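Local coordinates for fat acid-binding protein (Eubacterium ventriosum, PDB 3NYI) that probably binds long-chain fatty acids, as a DegV-family protein found with stearic acid bound, at residues 45-48 with 49-52; 145-148 with 149-152; 210-213 with 214-217; 230-233 with 234-237. All coordinates share one frame; numbering follows the deposited sequence.

Contact 1: 45-48 with 49-52; sequences DITR and DECY
T47 and E50 form a capping box at the start of helix 48-57, where the loop after strand 39-41 turns into the helix, and R48, the next residue after T47, lies over the ring of Y52 one turn further on. The backbone N of T47 donates to E50 OE1 at 2.9 Å, meeting it from above the carboxylate plane. The return bond, from E50 N to T47 OG1, is less certain because that hydroxyl sits too close to its surroundings in the model. Just outside the box, I46 CD1 lies a loose 4.4 Å from C51 CB, at the positions of a hydrophobic staple.

R48 sends CG anti to its own N (chi1 -179°), and the bend at the next bond carries the guanidinium across Y52. The cation-pi contact is off-centre: R48 CZ stands 4.0 Å from the ring centroid, and the two planes are inclined by 38°. NE comes nearest, 3.3 Å from Y52 CE1. R48 NH1 meanwhile donates, in the guanidinium plane, to D49 OD1 at 3.1 Å in a nearly straight salt bridge. NE and NH2 bond to the carbonyls of I272 and G243, so the group is fixed from several directions. With an alanine at R48, D49 OD1 would probably lose its salt-bridge partner and the Y52 face its cation.

Y52 OH also bonds to I272 O, and K246 pairs with D49 OD2. On the helix 274-280 side, I46 and C51 pack on I274 and Y52 on A277, while I46 also touches Y40 of strand 39-41.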
ATOM      1  N   ASP A  45      -1.330  -5.103  18.162  1.00 41.12           N
ATOM      2  CA  ASP A  45      -2.158  -4.787  19.333  1.00 46.66           C
ATOM      3  C   ASP A  45      -3.647  -4.744  18.987  1.00 40.99           C
ATOM      4  O   ASP A  45      -4.497  -4.608  19.863  1.00 37.39           O
ATOM      5  CB  ASP A  45      -1.736  -3.451  19.964  1.00 45.23           C
ATOM      6  CG  ASP A  45      -0.277  -3.437  20.379  1.00 47.66           C
ATOM      7  OD1 ASP A  45       0.211  -4.460  20.917  1.00 52.34           O
ATOM      8  OD2 ASP A  45       0.386  -2.402  20.168  1.00 42.45           O
ATOM      9  N   ILE A  46      -3.959  -4.847  17.703  1.00 37.02           N
ATOM     10  CA  ILE A  46      -5.338  -4.766  17.238  1.00 38.08           C
ATOM     11  C   ILE A  46      -5.388  -5.358  15.845  1.00 37.15           C
ATOM     12  O   ILE A  46      -4.381  -5.359  15.144  1.00 37.21           O
ATOM     13  CB  ILE A  46      -5.852  -3.306  17.187  1.00 39.47           C
ATOM     14  CG1 ILE A  46      -7.348  -3.282  16.866  1.00 39.93           C
ATOM     15  CG2 ILE A  46      -5.058  -2.473  16.169  1.00 36.66           C
ATOM     16  CD1 ILE A  46      -7.932  -1.901  16.781  1.00 47.14           C
ATOM     17  N   THR A  47      -6.545  -5.871  15.443  1.00 40.01           N
ATOM     18  CA  THR A  47      -6.646  -6.513  14.132  1.00 39.69           C
ATOM     19  C   THR A  47      -7.333  -5.627  13.108  1.00 35.48           C
ATOM     20  O   THR A  47      -8.108  -4.722  13.442  1.00 36.14           O
ATOM     21  CB  THR A  47      -7.417  -7.844  14.185  1.00 42.99           C
ATOM     22  OG1 THR A  47      -8.823  -7.577  14.204  1.00 42.57           O
ATOM     23  CG2 THR A  47      -7.018  -8.655  15.412  1.00 50.86           C
ATOM     24  N   ARG A  48      -7.056  -5.923  11.846  1.00 36.74           N
ATOM     25  CA  ARG A  48      -7.606  -5.165  10.747  1.00 31.65           C
ATOM     26  C   ARG A  48      -9.134  -5.193  10.785  1.00 40.81           C
ATOM     27  O   ARG A  48      -9.791  -4.158  10.664  1.00 31.19           O
ATOM     28  CB  ARG A  48      -7.079  -5.746   9.440  1.00 38.52           C
ATOM     29  CG  ARG A  48      -7.564  -5.043   8.221  1.00 33.53           C
ATOM     30  CD  ARG A  48      -8.577  -5.885   7.526  1.00 37.96           C
ATOM     31  NE  ARG A  48      -8.839  -5.379   6.190  1.00 34.94           N
ATOM     32  CZ  ARG A  48      -9.943  -5.645   5.512  1.00 35.53           C
ATOM     33  NH1 ARG A  48     -10.871  -6.406   6.068  1.00 35.42           N
ATOM     34  NH2 ARG A  48     -10.121  -5.149   4.292  1.00 26.55           N
ATOM     35  N   ASP A  49      -9.705  -6.377  10.977  1.00 39.54           N
ATOM     36  CA  ASP A  49     -11.158  -6.491  11.001  1.00 38.27           C
ATOM     37  C   ASP A  49     -11.813  -5.685  12.132  1.00 41.68           C
ATOM     38  O   ASP A  49     -12.861  -5.072  11.920  1.00 43.94           O
ATOM     39  CB  ASP A  49     -11.592  -7.964  11.013  1.00 46.50           C
ATOM     40  CG  ASP A  49     -11.382  -8.643   9.661  1.00 49.90           C
ATOM     41  OD1 ASP A  49     -10.903  -7.977   8.717  1.00 47.71           O
ATOM     42  OD2 ASP A  49     -11.691  -9.844   9.535  1.00 54.57           O
ATOM     43  N   GLU A  50     -11.195  -5.670  13.316  1.00 39.47           N
ATOM     44  CA  GLU A  50     -11.737  -4.922  14.454  1.00 48.71           C
ATOM     45  C   GLU A  50     -11.796  -3.436  14.149  1.00 46.60           C
ATOM     46  O   GLU A  50     -12.760  -2.754  14.496  1.00 44.46           O
ATOM     47  CB  GLU A  50     -10.862  -5.079  15.691  1.00 56.08           C
ATOM     48  CG  GLU A  50     -10.622  -6.477  16.179  1.00 68.32           C
ATOM     49  CD  GLU A  50      -9.752  -6.468  17.418  1.00 76.84           C
ATOM     50  OE1 GLU A  50      -8.549  -6.781  17.311  1.00 71.97           O
ATOM     51  OE2 GLU A  50     -10.271  -6.115  18.498  1.00 87.68           O
ATOM     52  N   CYS A  51     -10.736  -2.927  13.535  1.00 38.04           N
ATOM     53  CA  CYS A  51     -10.676  -1.512  13.209  1.00 38.30           C
ATOM     54  C   CYS A  51     -11.793  -1.116  12.247  1.00 40.61           C
ATOM     55  O   CYS A  51     -12.447  -0.094  12.439  1.00 38.96           O
ATOM     56  CB  CYS A  51      -9.307  -1.158  12.621  1.00 36.39           C
ATOM     57  SG  CYS A  51      -9.060   0.602  12.353  1.00 42.04           S
ATOM     58  N   TYR A  52     -12.002  -1.913  11.201  1.00 35.59           N
ATOM     59  CA  TYR A  52     -13.059  -1.608  10.252  1.00 33.09           C
ATOM     60  C   TYR A  52     -14.404  -1.581  10.981  1.00 39.45           C
ATOM     61  O   TYR A  52     -15.266  -0.745  10.694  1.00 38.23           O
ATOM     62  CB  TYR A  52     -13.098  -2.642   9.132  1.00 27.07           C
ATOM     63  CG  TYR A  52     -12.200  -2.340   7.931  1.00 33.10           C
ATOM     64  CD1 TYR A  52     -10.851  -2.673   7.938  1.00 33.80           C
ATOM     65  CD2 TYR A  52     -12.720  -1.759   6.780  1.00 32.55           C
ATOM     66  CE1 TYR A  52     -10.039  -2.414   6.818  1.00 29.76           C
ATOM     67  CE2 TYR A  52     -11.919  -1.502   5.660  1.00 29.32           C
ATOM     68  CZ  TYR A  52     -10.584  -1.830   5.689  1.00 29.80           C
ATOM     69  OH  TYR A  52      -9.788  -1.578   4.574  1.00 25.91           O
TER

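Contact 2: 145-148 with 149-152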
ATOM      1  N   GLY A 145      17.396 -14.829  -8.810  1.00 44.97           N
ATOM      2  CA  GLY A 145      18.848 -14.815  -8.834  1.00 44.64           C
ATOM      3  C   GLY A 145      19.518 -13.529  -9.283  1.00 43.72           C
ATOM      4  O   GLY A 145      20.730 -13.501  -9.471  1.00 43.85           O
ATOM      5  N   LEU A 146      18.749 -12.460  -9.458  1.00 36.38           N
ATOM      6  CA  LEU A 146      19.349 -11.151  -9.701  1.00 36.26           C
ATOM      7  C   LEU A 146      20.097 -10.704  -8.457  1.00 43.59           C
ATOM      8  O   LEU A 146      19.678 -11.007  -7.342  1.00 38.70           O
ATOM      9  CB  LEU A 146      18.277 -10.108 -10.035  1.00 41.74           C
ATOM     10  CG  LEU A 146      17.876  -9.963 -11.503  1.00 44.61           C
ATOM     11  CD1 LEU A 146      17.204 -11.226 -12.006  1.00 41.09           C
ATOM     12  CD2 LEU A 146      16.965  -8.759 -11.679  1.00 38.66           C
ATOM     13  N   SER A 147      21.194  -9.977  -8.648  1.00 48.54           N
ATOM     14  CA  SER A 147      21.918  -9.367  -7.534  1.00 41.49           C
ATOM     15  C   SER A 147      21.157  -8.151  -7.021  1.00 41.82           C
ATOM     16  O   SER A 147      20.304  -7.608  -7.723  1.00 33.36           O
ATOM     17  CB  SER A 147      23.284  -8.894  -8.000  1.00 46.56           C
ATOM     18  OG  SER A 147      23.137  -7.764  -8.838  1.00 44.28           O
ATOM     19  N   PHE A 148      21.485  -7.698  -5.810  1.00 38.95           N
ATOM     20  CA  PHE A 148      20.863  -6.491  -5.289  1.00 39.66           C
ATOM     21  C   PHE A 148      21.018  -5.328  -6.270  1.00 39.42           C
ATOM     22  O   PHE A 148      20.075  -4.580  -6.508  1.00 35.28           O
ATOM     23  CB  PHE A 148      21.437  -6.117  -3.918  1.00 38.66           C
ATOM     24  CG  PHE A 148      20.842  -4.863  -3.337  1.00 42.63           C
ATOM     25  CD1 PHE A 148      19.565  -4.871  -2.805  1.00 44.32           C
ATOM     26  CD2 PHE A 148      21.557  -3.675  -3.332  1.00 43.25           C
ATOM     27  CE1 PHE A 148      19.010  -3.719  -2.285  1.00 45.66           C
ATOM     28  CE2 PHE A 148      21.007  -2.522  -2.809  1.00 41.95           C
ATOM     29  CZ  PHE A 148      19.735  -2.544  -2.282  1.00 41.55           C
ATOM     30  N   GLU A 149      22.206  -5.184  -6.844  1.00 41.77           N
ATOM     31  CA  GLU A 149      22.460  -4.086  -7.774  1.00 47.41           C
ATOM     32  C   GLU A 149      21.585  -4.172  -9.023  1.00 41.19           C
ATOM     33  O   GLU A 149      21.054  -3.163  -9.486  1.00 40.33           O
ATOM     34  CB  GLU A 149      23.940  -4.030  -8.168  1.00 50.25           C
ATOM     35  CG  GLU A 149      24.840  -3.421  -7.099  1.00 59.92           C
ATOM     36  CD  GLU A 149      25.017  -4.322  -5.887  1.00 65.51           C
ATOM     37  OE1 GLU A 149      24.902  -5.563  -6.035  1.00 59.26           O
ATOM     38  OE2 GLU A 149      25.279  -3.785  -4.785  1.00 69.38           O
ATOM     39  N   GLN A 150      21.441  -5.376  -9.565  1.00 33.34           N
ATOM     40  CA  GLN A 150      20.607  -5.570 -10.748  1.00 36.99           C
ATOM     41  C   GLN A 150      19.153  -5.212 -10.454  1.00 36.99           C
ATOM     42  O   GLN A 150      18.460  -4.651 -11.302  1.00 33.28           O
ATOM     43  CB  GLN A 150      20.708  -7.007 -11.250  1.00 43.72           C
ATOM     44  CG  GLN A 150      22.115  -7.405 -11.667  1.00 49.97           C
ATOM     45  CD  GLN A 150      22.213  -8.861 -12.066  1.00 57.61           C
ATOM     46  OE1 GLN A 150      21.727  -9.746 -11.361  1.00 48.46           O
ATOM     47  NE2 GLN A 150      22.845  -9.120 -13.208  1.00 67.70           N
ATOM     48  N   ALA A 151      18.694  -5.541  -9.249  1.00 35.15           N
ATOM     49  CA  ALA A 151      17.311  -5.275  -8.879  1.00 33.91           C
ATOM     50  C   ALA A 151      17.101  -3.776  -8.707  1.00 30.99           C
ATOM     51  O   ALA A 151      16.087  -3.223  -9.132  1.00 28.51           O
ATOM     52  CB  ALA A 151      16.941  -6.026  -7.597  1.00 38.17           C
HETATM   53  N   MSE A 152      18.065  -3.114  -8.075  1.00 32.62           N
HETATM   54  CA  MSE A 152      17.943  -1.686  -7.823  1.00 36.41           C
HETATM   55  C   MSE A 152      17.933  -0.900  -9.130  1.00 32.34           C
HETATM   56  O   MSE A 152      17.299   0.141  -9.217  1.00 33.45           O
HETATM   57  CB  MSE A 152      19.060  -1.189  -6.896  1.00 37.86           C
HETATM   58  CG  MSE A 152      18.936  -1.693  -5.460  1.00 36.32           C
HETATM   59 SE   MSE A 152      17.264  -1.110  -4.617  0.69 41.10          SE
HETATM   60  CE  MSE A 152      17.501   0.790  -4.942  1.00 38.29           C
TER
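The selenium-bearing chain of M152, a selenomethionine, lies over one face of the F148 ring four residues earlier, in a Met-aromatic contact where the methylene rather than the selenium lies over the face. M152 CG stands 3.6 Å from the ring centroid and 21° off its normal, a CH-pi contact displaced toward CZ. SE, 4.4 Å from the same centroid, approaches obliquely. F148 holds CG anti to its backbone N (chi1 179°), which lays the ring alongside the M152 chain, the two pointing the same way. Y5 meets this ring too, and F138 of helix 128-143 packs against it.

The polar end of the turn is a reciprocal pair. S147 N donates to Q150 OE1 at 2.8 Å, and Q150 N returns a bond to S147 OG at 3.0 Å. The same Q150 OE1 lies 3.2 Å from L146 CA, the extended glutamine chain reaching back to the residue before the cap.

G145, with a positive phi of 92° that suits glycine, closes the preceding helix 128-143 in a Schellman motif; the capping box of S147 and Q150 then opens helix 148-161, giving a tight helix-to-helix turn.

Contact 3: 210-213 with 214-217; sequences GRNR and NKLK
Hydrogen bonding between N212 and the backbone of the following turn defines this contact. N212 OD1 accepts from K215 N at 2.9 Å, the donor lying in the carbonyl plane on a lone pair, with an N-H...O angle of 155°. That reach depends on N212 CG being anti to the backbone N (chi1 174°), a rotamer that swings the amide oxygen over the first turn of helix 213-231. Regular helix bonds follow: L216 N to N212 O at 2.8 Å, then K217 N to R213 O at 3.0 Å.

Charge gathers on one flank. The R213 and K217 side chains cross at a slant, with R213 CG 4.0 Å from K217 CE, and R213 NE and K217 NZ are 4.8 Å apart. Both nitrogens form salt bridges with E248 OE2, which probably offsets the closeness of the two cations. K217 NZ makes a further, weak bond to N214 OD1 at 3.3 Å, and R213 NH1 donates to the carbonyl of Y283.

Apolar contact comes from L216, whose methyl CD2 lies 3.7 Å from G210 CA. A CB on G210 would fall tightly against that methyl, so the glycine makes room for the leucine. L216 also touches K194 and V196 of strand 194-200, and T167 of strand 163-167, which seats the first helical turn on the sheet.

An asparagine N-cap of this kind marks the place where edge strand 203-210 gives way to helix 213-231, the opening of a beta-alpha-beta crossover whose second strand is 236-242.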
ATOM      1  N   GLY A 210     -18.690  10.029  -9.493  1.00 33.31           N
ATOM      2  CA  GLY A 210     -19.960   9.334  -9.641  1.00 34.48           C
ATOM      3  C   GLY A 210     -20.703   9.275  -8.320  1.00 37.19           C
ATOM      4  O   GLY A 210     -20.256   9.858  -7.328  1.00 35.86           O
ATOM      5  N   ARG A 211     -21.818   8.551  -8.295  1.00 37.97           N
ATOM      6  CA  ARG A 211     -22.695   8.524  -7.120  1.00 40.63           C
ATOM      7  C   ARG A 211     -23.061   7.106  -6.703  1.00 45.20           C
ATOM      8  O   ARG A 211     -23.184   6.807  -5.517  1.00 48.60           O
ATOM      9  CB  ARG A 211     -23.978   9.312  -7.398  1.00 40.64           C
ATOM     10  CG  ARG A 211     -23.760  10.796  -7.614  1.00 44.65           C
ATOM     11  CD  ARG A 211     -25.052  11.489  -8.005  1.00 48.62           C
ATOM     12  NE  ARG A 211     -24.835  12.905  -8.295  1.00 47.24           N
ATOM     13  CZ  ARG A 211     -24.725  13.846  -7.367  1.00 48.72           C
ATOM     14  NH1 ARG A 211     -24.816  13.527  -6.079  1.00 40.84           N
ATOM     15  NH2 ARG A 211     -24.527  15.109  -7.728  1.00 55.85           N
ATOM     16  N   ASN A 212     -23.249   6.239  -7.689  1.00 40.33           N
ATOM     17  CA  ASN A 212     -23.661   4.868  -7.435  1.00 39.65           C
ATOM     18  C   ASN A 212     -22.444   3.954  -7.288  1.00 39.42           C
ATOM     19  O   ASN A 212     -21.542   3.984  -8.116  1.00 37.72           O
ATOM     20  CB  ASN A 212     -24.563   4.393  -8.579  1.00 38.09           C
ATOM     21  CG  ASN A 212     -24.931   2.934  -8.467  1.00 43.98           C
ATOM     22  OD1 ASN A 212     -24.288   2.075  -9.067  1.00 46.71           O
ATOM     23  ND2 ASN A 212     -25.983   2.643  -7.701  1.00 51.63           N
ATOM     24  N   ARG A 213     -22.424   3.149  -6.230  1.00 36.47           N
ATOM     25  CA  ARG A 213     -21.310   2.241  -5.971  1.00 38.80           C
ATOM     26  C   ARG A 213     -20.944   1.388  -7.190  1.00 36.58           C
ATOM     27  O   ARG A 213     -19.774   1.312  -7.575  1.00 37.84           O
ATOM     28  CB  ARG A 213     -21.635   1.337  -4.782  1.00 43.05           C
ATOM     29  CG  ARG A 213     -20.542   0.338  -4.435  1.00 44.32           C
ATOM     30  CD  ARG A 213     -19.303   1.025  -3.864  1.00 40.51           C
ATOM     31  NE  ARG A 213     -18.466   0.092  -3.110  1.00 41.81           N
ATOM     32  CZ  ARG A 213     -17.429   0.453  -2.357  1.00 37.05           C
ATOM     33  NH1 ARG A 213     -17.094   1.730  -2.268  1.00 31.78           N
ATOM     34  NH2 ARG A 213     -16.724  -0.463  -1.699  1.00 33.82           N
ATOM     35  N   ASN A 214     -21.938   0.741  -7.790  1.00 37.92           N
ATOM     36  CA  ASN A 214     -21.669  -0.132  -8.928  1.00 39.97           C
ATOM     37  C   ASN A 214     -21.133   0.618 -10.140  1.00 35.02           C
ATOM     38  O   ASN A 214     -20.238   0.132 -10.833  1.00 38.46           O
ATOM     39  CB  ASN A 214     -22.905  -0.960  -9.297  1.00 43.42           C
ATOM     40  CG  ASN A 214     -23.094  -2.156  -8.382  1.00 53.49           C
ATOM     41  OD1 ASN A 214     -22.251  -2.435  -7.528  1.00 56.41           O
ATOM     42  ND2 ASN A 214     -24.201  -2.866  -8.552  1.00 58.36           N
ATOM     43  N   LYS A 215     -21.682   1.800 -10.401  1.00 32.54           N
ATOM     44  CA  LYS A 215     -21.195   2.623 -11.506  1.00 36.62           C
ATOM     45  C   LYS A 215     -19.772   3.124 -11.237  1.00 36.04           C
ATOM     46  O   LYS A 215     -18.943   3.205 -12.143  1.00 31.71           O
ATOM     47  CB  LYS A 215     -22.138   3.799 -11.758  1.00 38.87           C
ATOM     48  CG  LYS A 215     -23.457   3.409 -12.428  1.00 46.90           C
ATOM     49  CD  LYS A 215     -24.426   4.582 -12.466  1.00 59.59           C
ATOM     50  CE  LYS A 215     -25.236   4.602 -13.757  1.00 74.92           C
ATOM     51  NZ  LYS A 215     -24.633   5.510 -14.776  1.00 78.41           N
ATOM     52  N   LEU A 216     -19.488   3.466  -9.989  1.00 28.12           N
ATOM     53  CA  LEU A 216     -18.143   3.907  -9.638  1.00 27.20           C
ATOM     54  C   LEU A 216     -17.134   2.790  -9.854  1.00 28.51           C
ATOM     55  O   LEU A 216     -16.043   3.038 -10.349  1.00 29.08           O
ATOM     56  CB  LEU A 216     -18.083   4.403  -8.186  1.00 25.93           C
ATOM     57  CG  LEU A 216     -18.635   5.810  -7.954  1.00 31.20           C
ATOM     58  CD1 LEU A 216     -19.161   5.964  -6.520  1.00 32.20           C
ATOM     59  CD2 LEU A 216     -17.579   6.866  -8.266  1.00 33.75           C
ATOM     60  N   LYS A 217     -17.493   1.561  -9.484  1.00 29.75           N
ATOM     61  CA  LYS A 217     -16.582   0.437  -9.682  1.00 28.73           C
ATOM     62  C   LYS A 217     -16.378   0.185 -11.175  1.00 29.21           C
ATOM     63  O   LYS A 217     -15.285  -0.182 -11.607  1.00 30.17           O
ATOM     64  CB  LYS A 217     -17.077  -0.828  -8.974  1.00 30.35           C
ATOM     65  CG  LYS A 217     -17.056  -0.725  -7.452  1.00 32.42           C
ATOM     66  CD  LYS A 217     -17.501  -2.014  -6.771  1.00 34.22           C
ATOM     67  CE  LYS A 217     -18.976  -2.325  -7.021  1.00 35.71           C
ATOM     68  NZ  LYS A 217     -19.430  -3.473  -6.190  1.00 38.36           N
TER

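Contact 4: 230-233 with 234-237; sequences ENNK and DNFI
N235 N donates to N232 O at 2.9 Å, and the next residue repeats the step with F236 N bonding to K233 O at 3.2 Å. Both are three-residue bonds of a 3-10 turn. In the second the donor stands 57° out of the carbonyl plane, away from either lone pair. K233 O also takes a proton from a water at 3.0 Å, and this water donates in addition to F236 O, bridging the turn to the first residue of the strand.

K233 and D234 attract only at a distance, NZ and OD1 being 4.2 Å apart, beyond a salt bridge. The lysine amine bonds instead to the carbonyl of D261, and D234 O accepts from K292.

This turn joins helix 213-231 to strand 236-242. N232, with a positive phi of 92°, is the first residue to leave the helix; the chain then makes the short 3-10 turn and enters the sheet, as happens on the return leg of a beta-alpha-beta crossover.

Packing centres on F236. Its CG lies anti to the carbonyl carbon (chi1 -74°), which brings the ring against the helix end, rim first: CD2 is 3.3 Å from N232 O, and CE2 is 3.6 Å from N231 O. N231 CB rests against CE2 as well. An alanine in place of F236 would probably open a gap at the helix end and leave N231 CB without its aromatic neighbour. Further in, the ring touches L228 of the same helix together with V289 and R291 of strand 285-291.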
ATOM      1  N   GLU A 230      -2.885   1.275 -23.050  1.00 35.98           N
ATOM      2  CA  GLU A 230      -1.833   2.171 -23.511  1.00 42.60           C
ATOM      3  C   GLU A 230      -0.452   1.558 -23.341  1.00 41.05           C
ATOM      4  O   GLU A 230       0.405   1.728 -24.200  1.00 36.65           O
ATOM      5  CB  GLU A 230      -1.887   3.522 -22.787  1.00 39.35           C
ATOM      6  CG  GLU A 230      -3.048   4.406 -23.208  1.00 56.23           C
ATOM      7  CD  GLU A 230      -3.200   5.639 -22.326  1.00 71.13           C
ATOM      8  OE1 GLU A 230      -2.472   5.755 -21.308  1.00 77.93           O
ATOM      9  OE2 GLU A 230      -4.058   6.488 -22.649  1.00 71.54           O
ATOM     10  N   ASN A 231      -0.253   0.826 -22.245  1.00 27.71           N
ATOM     11  CA  ASN A 231       1.086   0.431 -21.824  1.00 29.62           C
ATOM     12  C   ASN A 231       1.453  -1.047 -22.013  1.00 30.18           C
ATOM     13  O   ASN A 231       2.554  -1.472 -21.660  1.00 43.04           O
ATOM     14  CB  ASN A 231       1.305   0.859 -20.377  1.00 27.71           C
ATOM     15  CG  ASN A 231       1.333   2.375 -20.228  1.00 38.40           C
ATOM     16  OD1 ASN A 231       0.359   3.002 -19.791  1.00 38.25           O
ATOM     17  ND2 ASN A 231       2.447   2.971 -20.614  1.00 39.27           N
ATOM     18  N   ASN A 232       0.513  -1.809 -22.555  1.00 28.30           N
ATOM     19  CA  ASN A 232       0.737  -3.204 -22.914  1.00 37.34           C
ATOM     20  C   ASN A 232       0.340  -4.060 -21.727  1.00 33.73           C
ATOM     21  O   ASN A 232       1.150  -4.354 -20.860  1.00 34.21           O
ATOM     22  CB  ASN A 232       2.194  -3.450 -23.321  1.00 39.54           C
ATOM     23  CG  ASN A 232       2.368  -4.729 -24.103  1.00 46.14           C
ATOM     24  OD1 ASN A 232       1.574  -5.668 -23.970  1.00 44.73           O
ATOM     25  ND2 ASN A 232       3.404  -4.770 -24.944  1.00 44.86           N
ATOM     26  N   LYS A 233      -0.929  -4.428 -21.703  1.00 26.90           N
ATOM     27  CA  LYS A 233      -1.512  -5.148 -20.589  1.00 36.28           C
ATOM     28  C   LYS A 233      -0.747  -6.431 -20.229  1.00 32.06           C
ATOM     29  O   LYS A 233      -0.659  -6.795 -19.052  1.00 29.37           O
ATOM     30  CB  LYS A 233      -2.961  -5.458 -20.929  1.00 33.27           C
ATOM     31  CG  LYS A 233      -3.698  -6.247 -19.896  1.00 40.61           C
ATOM     32  CD  LYS A 233      -5.161  -6.390 -20.309  1.00 51.19           C
ATOM     33  CE  LYS A 233      -5.302  -7.180 -21.602  1.00 54.96           C
ATOM     34  NZ  LYS A 233      -5.060  -8.634 -21.405  1.00 62.67           N
ATOM     35  N   ASP A 234      -0.186  -7.095 -21.240  1.00 29.35           N
ATOM     36  CA  ASP A 234       0.508  -8.365 -21.028  1.00 28.44           C
ATOM     37  C   ASP A 234       1.742  -8.179 -20.158  1.00 28.52           C
ATOM     38  O   ASP A 234       2.253  -9.139 -19.584  1.00 24.50           O
ATOM     39  CB  ASP A 234       0.958  -8.967 -22.358  1.00 32.55           C
ATOM     40  CG  ASP A 234      -0.200  -9.400 -23.238  1.00 49.69           C
ATOM     41  OD1 ASP A 234      -1.274  -9.745 -22.696  1.00 51.62           O
ATOM     42  OD2 ASP A 234      -0.018  -9.405 -24.477  1.00 54.57           O
ATOM     43  N   ASN A 235       2.236  -6.948 -20.079  1.00 27.83           N
ATOM     44  CA  ASN A 235       3.471  -6.694 -19.357  1.00 29.78           C
ATOM     45  C   ASN A 235       3.271  -6.288 -17.900  1.00 26.10           C
ATOM     46  O   ASN A 235       4.234  -5.925 -17.241  1.00 26.94           O
ATOM     47  CB  ASN A 235       4.339  -5.682 -20.101  1.00 33.32           C
ATOM     48  CG  ASN A 235       4.886  -6.241 -21.423  1.00 35.03           C
ATOM     49  OD1 ASN A 235       4.953  -7.465 -21.629  1.00 35.74           O
ATOM     50  ND2 ASN A 235       5.281  -5.352 -22.316  1.00 47.00           N
ATOM     51  N   PHE A 236       2.034  -6.372 -17.417  1.00 20.57           N
ATOM     52  CA  PHE A 236       1.702  -5.964 -16.033  1.00 23.22           C
ATOM     53  C   PHE A 236       1.195  -7.101 -15.149  1.00 22.99           C
ATOM     54  O   PHE A 236       0.581  -8.053 -15.635  1.00 25.74           O
ATOM     55  CB  PHE A 236       0.639  -4.854 -16.040  1.00 21.61           C
ATOM     56  CG  PHE A 236       1.170  -3.522 -16.459  1.00 22.32           C
ATOM     57  CD1 PHE A 236       1.469  -2.555 -15.519  1.00 19.72           C
ATOM     58  CD2 PHE A 236       1.383  -3.242 -17.810  1.00 22.55           C
ATOM     59  CE1 PHE A 236       1.984  -1.317 -15.908  1.00 23.17           C
ATOM     60  CE2 PHE A 236       1.881  -2.003 -18.206  1.00 26.00           C
ATOM     61  CZ  PHE A 236       2.193  -1.051 -17.263  1.00 21.33           C
ATOM     62  N   ILE A 237       1.477  -6.987 -13.854  1.00 23.30           N
ATOM     63  CA  ILE A 237       0.849  -7.788 -12.806  1.00 24.18           C
ATOM     64  C   ILE A 237      -0.359  -7.015 -12.284  1.00 26.50           C
ATOM     65  O   ILE A 237      -0.289  -5.809 -12.117  1.00 24.39           O
ATOM     66  CB  ILE A 237       1.829  -7.971 -11.622  1.00 24.94           C
ATOM     67  CG1 ILE A 237       3.051  -8.776 -12.071  1.00 30.50           C
ATOM     68  CG2 ILE A 237       1.128  -8.633 -10.428  1.00 29.42           C
ATOM     69  CD1 ILE A 237       2.703 -10.170 -12.597  1.00 39.55           C
TER
HETATM   70  O   HOH W   1       5.617  -2.857 -22.309  1.00 45.90           O
HETATM   71  O   HOH W   2      -1.911  -8.862 -17.325  1.00 52.98           O

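How the contacts relate
Contacts 1 and 3 are partly buried, whereas contacts 2 and 4 lie at the surface. The first three all start helices, with a threonine, a serine and an asparagine at the N-cap; contact 4 instead ends one. Contacts 3 and 4 share helix 213-231, one at each end, their centres about 25 Å apart. Chemistry follows place: contacts 1 and 3, with nearest atoms about 9 Å apart, carry arginines held by several partners and have side chains about 7 and 9 Å from the bound stearic acid. Contact 2, across the chain's centre from both, relies on selenomethionine and phenylalanine, while contact 4 combines backbone bonds, a bridging water and one inward-facing ring.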